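Oxidoreductase (Methanosarcina mazei, PDB 3KA7) binds flavin-adenine dinucleotide and probably works as an oxidoreductase of the flavin-containing amine oxidase family. Local coordinates at residues 2-7 against 242-247. Sequence-based numbering, arbitrary orientation.
With FAD (flavin-adenine dinucleotide), chain B.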
ATOM      1  N   LYS A   2      -0.622 -30.485   0.072  1.00 22.31           N
ATOM      2  CA  LYS A   2       0.197 -29.939   1.128  1.00 21.28           C
ATOM      3  C   LYS A   2       0.793 -28.649   0.576  1.00 19.64           C
ATOM      4  O   LYS A   2       1.447 -28.656  -0.472  1.00 18.93           O
ATOM      5  CB  LYS A   2       1.293 -30.924   1.520  1.00 21.87           C
ATOM      6  CG  LYS A   2       2.006 -30.560   2.803  1.00 24.22           C
ATOM      7  CD  LYS A   2       3.120 -31.550   3.147  1.00 27.32           C
ATOM      8  CE  LYS A   2       2.553 -32.908   3.548  1.00 29.70           C
ATOM      9  NZ  LYS A   2       3.628 -33.942   3.713  1.00 32.18           N
ATOM     10  N   THR A   3       0.528 -27.540   1.253  1.00 18.00           N
ATOM     11  CA  THR A   3       0.983 -26.237   0.772  1.00 16.55           C
ATOM     12  C   THR A   3       1.756 -25.501   1.867  1.00 15.54           C
ATOM     13  O   THR A   3       1.507 -25.679   3.062  1.00 15.07           O
ATOM     14  CB  THR A   3      -0.194 -25.346   0.305  1.00 17.17           C
ATOM     15  OG1 THR A   3      -0.871 -24.820   1.447  1.00 18.25           O
ATOM     16  CG2 THR A   3      -1.192 -26.126  -0.552  1.00 15.48           C
ATOM     17  N   VAL A   4       2.727 -24.698   1.454  1.00 14.18           N
ATOM     18  CA  VAL A   4       3.478 -23.900   2.399  1.00 13.60           C
ATOM     19  C   VAL A   4       3.496 -22.463   1.899  1.00 12.72           C
ATOM     20  O   VAL A   4       3.547 -22.218   0.684  1.00 11.79           O
ATOM     21  CB  VAL A   4       4.921 -24.422   2.591  1.00 14.29           C
ATOM     22  CG1 VAL A   4       4.895 -25.851   3.188  1.00 15.30           C
ATOM     23  CG2 VAL A   4       5.672 -24.399   1.284  1.00 15.15           C
ATOM     24  N   VAL A   5       3.431 -21.535   2.841  1.00 11.93           N
ATOM     25  CA  VAL A   5       3.480 -20.114   2.534  1.00 11.59           C
ATOM     26  C   VAL A   5       4.727 -19.561   3.186  1.00 11.00           C
ATOM     27  O   VAL A   5       4.972 -19.787   4.378  1.00 10.70           O
ATOM     28  CB  VAL A   5       2.245 -19.387   3.095  1.00 11.83           C
ATOM     29  CG1 VAL A   5       2.335 -17.890   2.809  1.00 12.39           C
ATOM     30  CG2 VAL A   5       0.971 -19.971   2.482  1.00 12.44           C
ATOM     31  N   ILE A   6       5.530 -18.839   2.407  1.00 10.06           N
ATOM     32  CA  ILE A   6       6.751 -18.237   2.937  1.00 10.05           C
ATOM     33  C   ILE A   6       6.456 -16.781   3.279  1.00  9.47           C
ATOM     34  O   ILE A   6       6.248 -15.980   2.382  1.00  9.40           O
ATOM     35  CB  ILE A   6       7.897 -18.303   1.908  1.00 10.23           C
ATOM     36  CG1 ILE A   6       8.100 -19.751   1.419  1.00 12.57           C
ATOM     37  CG2 ILE A   6       9.183 -17.746   2.520  1.00 10.91           C
ATOM     38  CD1 ILE A   6       9.049 -19.876   0.244  1.00 13.85           C
ATOM     39  N   GLY A   7       6.413 -16.454   4.570  1.00  9.19           N
ATOM     40  CA  GLY A   7       6.170 -15.084   5.029  1.00  9.58           C
ATOM     41  C   GLY A   7       4.714 -14.873   5.403  1.00 10.02           C
ATOM     42  O   GLY A   7       3.811 -15.214   4.619  1.00 10.98           O
ATOM     43  N   ASP A 242       3.372 -29.505  -2.264  1.00 19.11           N
ATOM     44  CA  ASP A 242       2.912 -29.597  -3.632  1.00 18.66           C
ATOM     45  C   ASP A 242       2.748 -28.197  -4.206  1.00 17.41           C
ATOM     46  O   ASP A 242       2.766 -27.991  -5.421  1.00 17.32           O
ATOM     47  CB  ASP A 242       1.560 -30.307  -3.641  1.00 19.21           C
ATOM     48  CG  ASP A 242       1.648 -31.719  -3.081  1.00 21.53           C
ATOM     49  OD1 ASP A 242       2.394 -32.526  -3.678  1.00 22.33           O
ATOM     50  OD2 ASP A 242       0.986 -32.012  -2.049  1.00 24.56           O
ATOM     51  N   LEU A 243       2.551 -27.240  -3.309  1.00 16.17           N
ATOM     52  CA  LEU A 243       2.374 -25.842  -3.683  1.00 14.85           C
ATOM     53  C   LEU A 243       3.158 -24.961  -2.715  1.00 13.57           C
ATOM     54  O   LEU A 243       3.063 -25.124  -1.498  1.00 12.53           O
ATOM     55  CB  LEU A 243       0.895 -25.470  -3.619  1.00 14.92           C
ATOM     56  CG  LEU A 243       0.480 -24.047  -3.992  1.00 15.55           C
ATOM     57  CD1 LEU A 243       0.782 -23.737  -5.456  1.00 15.68           C
ATOM     58  CD2 LEU A 243      -0.996 -23.873  -3.704  1.00 16.94           C
ATOM     59  N   VAL A 244       3.938 -24.040  -3.271  1.00 12.68           N
ATOM     60  CA  VAL A 244       4.673 -23.073  -2.466  1.00 12.07           C
ATOM     61  C   VAL A 244       4.208 -21.671  -2.843  1.00 11.18           C
ATOM     62  O   VAL A 244       4.306 -21.267  -4.002  1.00 11.52           O
ATOM     63  CB  VAL A 244       6.213 -23.192  -2.669  1.00 12.42           C
ATOM     64  CG1 VAL A 244       6.925 -22.101  -1.899  1.00 11.29           C
ATOM     65  CG2 VAL A 244       6.720 -24.572  -2.224  1.00 13.00           C
ATOM     66  N   ILE A 245       3.670 -20.948  -1.871  1.00 10.90           N
ATOM     67  CA  ILE A 245       3.291 -19.558  -2.083  1.00 10.92           C
ATOM     68  C   ILE A 245       4.330 -18.658  -1.399  1.00  9.63           C
ATOM     69  O   ILE A 245       4.493 -18.693  -0.176  1.00  9.79           O
ATOM     70  CB  ILE A 245       1.906 -19.248  -1.498  1.00 11.38           C
ATOM     71  CG1 ILE A 245       0.828 -20.183  -2.083  1.00 11.87           C
ATOM     72  CG2 ILE A 245       1.570 -17.747  -1.657  1.00 11.19           C
ATOM     73  CD1 ILE A 245       0.745 -20.216  -3.600  1.00 14.04           C
ATOM     74  N   SER A 246       5.039 -17.856  -2.184  1.00  9.48           N
ATOM     75  CA  SER A 246       6.052 -16.990  -1.586  1.00  8.32           C
ATOM     76  C   SER A 246       5.521 -15.580  -1.457  1.00  7.71           C
ATOM     77  O   SER A 246       5.140 -14.980  -2.456  1.00  7.98           O
ATOM     78  CB  SER A 246       7.340 -16.972  -2.408  1.00  8.49           C
ATOM     79  OG  SER A 246       8.213 -15.989  -1.855  1.00  8.81           O
ATOM     80  N   ASN A 247       5.507 -15.052  -0.236  1.00  8.08           N
ATOM     81  CA  ASN A 247       5.046 -13.689   0.027  1.00  8.33           C
ATOM     82  C   ASN A 247       6.228 -12.708   0.133  1.00  8.67           C
ATOM     83  O   ASN A 247       6.114 -11.633   0.747  1.00  8.65           O
ATOM     84  CB  ASN A 247       4.243 -13.692   1.323  1.00  8.58           C
ATOM     85  CG  ASN A 247       3.434 -12.429   1.533  1.00  8.52           C
ATOM     86  OD1 ASN A 247       3.100 -11.667   0.601  1.00 10.43           O
ATOM     87  ND2 ASN A 247       3.072 -12.219   2.768  1.00  5.82           N
TER
HETATM   88  PA  FAD B 500       5.038  -8.132   3.533  1.00  9.21           P
HETATM   89  O1A FAD B 500       6.202  -7.722   2.669  1.00 10.01           O
HETATM   90  O2A FAD B 500       4.469  -7.072   4.446  1.00  9.81           O
HETATM   91  O5B FAD B 500       5.463  -9.401   4.419  1.00  7.97           O
HETATM   92  C5B FAD B 500       6.514 -10.252   3.978  1.00  5.76           C
HETATM   93  C4B FAD B 500       6.795 -11.158   5.181  1.00  7.06           C
HETATM   94  O4B FAD B 500       7.763 -12.141   4.870  1.00  8.95           O
HETATM   95  C3B FAD B 500       7.333 -10.344   6.362  1.00  9.09           C
HETATM   96  O3B FAD B 500       6.536 -10.563   7.516  1.00  9.76           O
HETATM   97  C2B FAD B 500       8.755 -10.875   6.552  1.00  9.94           C
HETATM   98  O2B FAD B 500       9.176 -10.867   7.903  1.00 11.67           O
HETATM   99  C1B FAD B 500       8.658 -12.281   5.970  1.00  8.38           C
HETATM  100  N9A FAD B 500       9.916 -12.825   5.442  1.00 11.42           N
HETATM  101  C8A FAD B 500      10.889 -12.209   4.680  1.00 11.21           C
HETATM  102  N7A FAD B 500      11.839 -13.139   4.376  1.00  9.24           N
HETATM  103  C5A FAD B 500      11.465 -14.320   4.939  1.00 11.05           C
HETATM  104  C6A FAD B 500      12.053 -15.576   4.974  1.00 11.31           C
HETATM  105  N6A FAD B 500      13.150 -15.820   4.263  1.00 10.28           N
HETATM  106  N1A FAD B 500      11.415 -16.598   5.647  1.00 11.04           N
HETATM  107  C2A FAD B 500      10.213 -16.387   6.292  1.00 12.03           C
HETATM  108  N3A FAD B 500       9.632 -15.137   6.263  1.00 11.10           N
HETATM  109  C4A FAD B 500      10.263 -14.134   5.599  1.00 11.07           C
HETATM  110  N1  FAD B 500      -1.195  -0.126   2.127  1.00 11.04           N
HETATM  111  C2  FAD B 500      -2.541   0.186   2.211  1.00 13.56           C
HETATM  112  O2  FAD B 500      -3.376  -0.535   1.649  1.00 12.33           O
HETATM  113  N3  FAD B 500      -2.932   1.323   2.902  1.00 13.03           N
HETATM  114  C4  FAD B 500      -1.994   2.144   3.505  1.00 14.43           C
HETATM  115  O4  FAD B 500      -2.335   3.154   4.121  1.00 16.98           O
HETATM  116  C4X FAD B 500      -0.645   1.835   3.417  1.00 12.76           C
HETATM  117  N5  FAD B 500       0.302   2.664   4.002  1.00 13.49           N
HETATM  118  C5X FAD B 500       1.643   2.332   3.917  1.00 12.24           C
HETATM  119  C6  FAD B 500       2.606   3.146   4.514  1.00 14.64           C
HETATM  120  C7  FAD B 500       3.952   2.806   4.449  1.00 13.95           C
HETATM  121  C7M FAD B 500       4.970   3.708   5.101  1.00 15.35           C
HETATM  122  C8  FAD B 500       4.325   1.650   3.777  1.00 12.91           C
HETATM  123  C8M FAD B 500       5.769   1.251   3.676  1.00 15.59           C
HETATM  124  C9  FAD B 500       3.369   0.839   3.169  1.00 11.82           C
HETATM  125  C9A FAD B 500       2.021   1.176   3.245  1.00 11.14           C
HETATM  126  N10 FAD B 500       1.067   0.369   2.641  1.00 10.60           N
HETATM  127  C10 FAD B 500      -0.260   0.689   2.730  1.00 11.21           C
HETATM  128  C1' FAD B 500       1.454  -0.825   1.832  1.00  7.30           C
HETATM  129  C2' FAD B 500       1.273  -2.083   2.690  1.00  8.89           C
HETATM  130  O2' FAD B 500       1.834  -1.861   3.982  1.00  9.31           O
HETATM  131  C3' FAD B 500       1.960  -3.258   2.000  1.00  9.53           C
HETATM  132  O3' FAD B 500       1.601  -3.266   0.623  1.00  9.56           O
HETATM  133  C4' FAD B 500       1.634  -4.636   2.569  1.00  8.47           C
HETATM  134  O4' FAD B 500       1.751  -4.673   3.977  1.00  8.97           O
HETATM  135  C5' FAD B 500       2.655  -5.604   1.982  1.00  8.81           C
HETATM  136  O5' FAD B 500       2.197  -6.907   2.246  1.00  7.02           O
HETATM  137  P   FAD B 500       2.892  -8.154   1.553  1.00  9.21           P
HETATM  138  O1P FAD B 500       1.840  -9.197   1.263  1.00  8.46           O
HETATM  139  O2P FAD B 500       3.738  -7.751   0.362  1.00  8.08           O
HETATM  140  O3P FAD B 500       3.865  -8.805   2.658  1.00 10.29           O
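The carboxylate of Asp-242 meets the backbone of Lys-2 through the anti lone pair of OD2, 3.1 Å from Lys-2 N in a nearly straight bond (167°). Lys-2 O in turn takes Asp-242 N and, weakly, Leu-243 N. At the other end, the flat amide of Asn-247, with CG anti to its backbone N (chi1 -166°), reaches the FAD pyrophosphate, while its CB lies 3.2 Å from Ile-6 O. An alanine in place of Asn-247 would probably leave the pyrophosphate without this polar neighbour and open a gap beside it. The adenine carries Ile-6 on one face, CG2 standing 4.0 Å over FAD N1A. Gly-7 CA lies 3.4 Å from the ribose oxygen, FAD O4B. Between these ends the strands pair in parallel, Val-4 and Ile-6 each bonding to 243-247 through both N and O. On the sheet face of Val-4 and Ile-6, Val-244 takes Val-4 CG2 against its CG2 (3.7 Å) and Ile-6 CD1 against its CG1 (3.7 Å). On the opposite face Thr-3 CG2 packs alongside Leu-243 CB (3.8 Å), and OG1 bonds to Glu-25 O. This second face rests on helix 10-21, where Leu-19 touches Thr-3, Leu-243 and Ile-245. The pair lies inside a five-stranded Rossmann-type parallel sheet, with 2-6 as its central strand, strand 25-29 beside 2-6 and strand 394-396 beside 243-246.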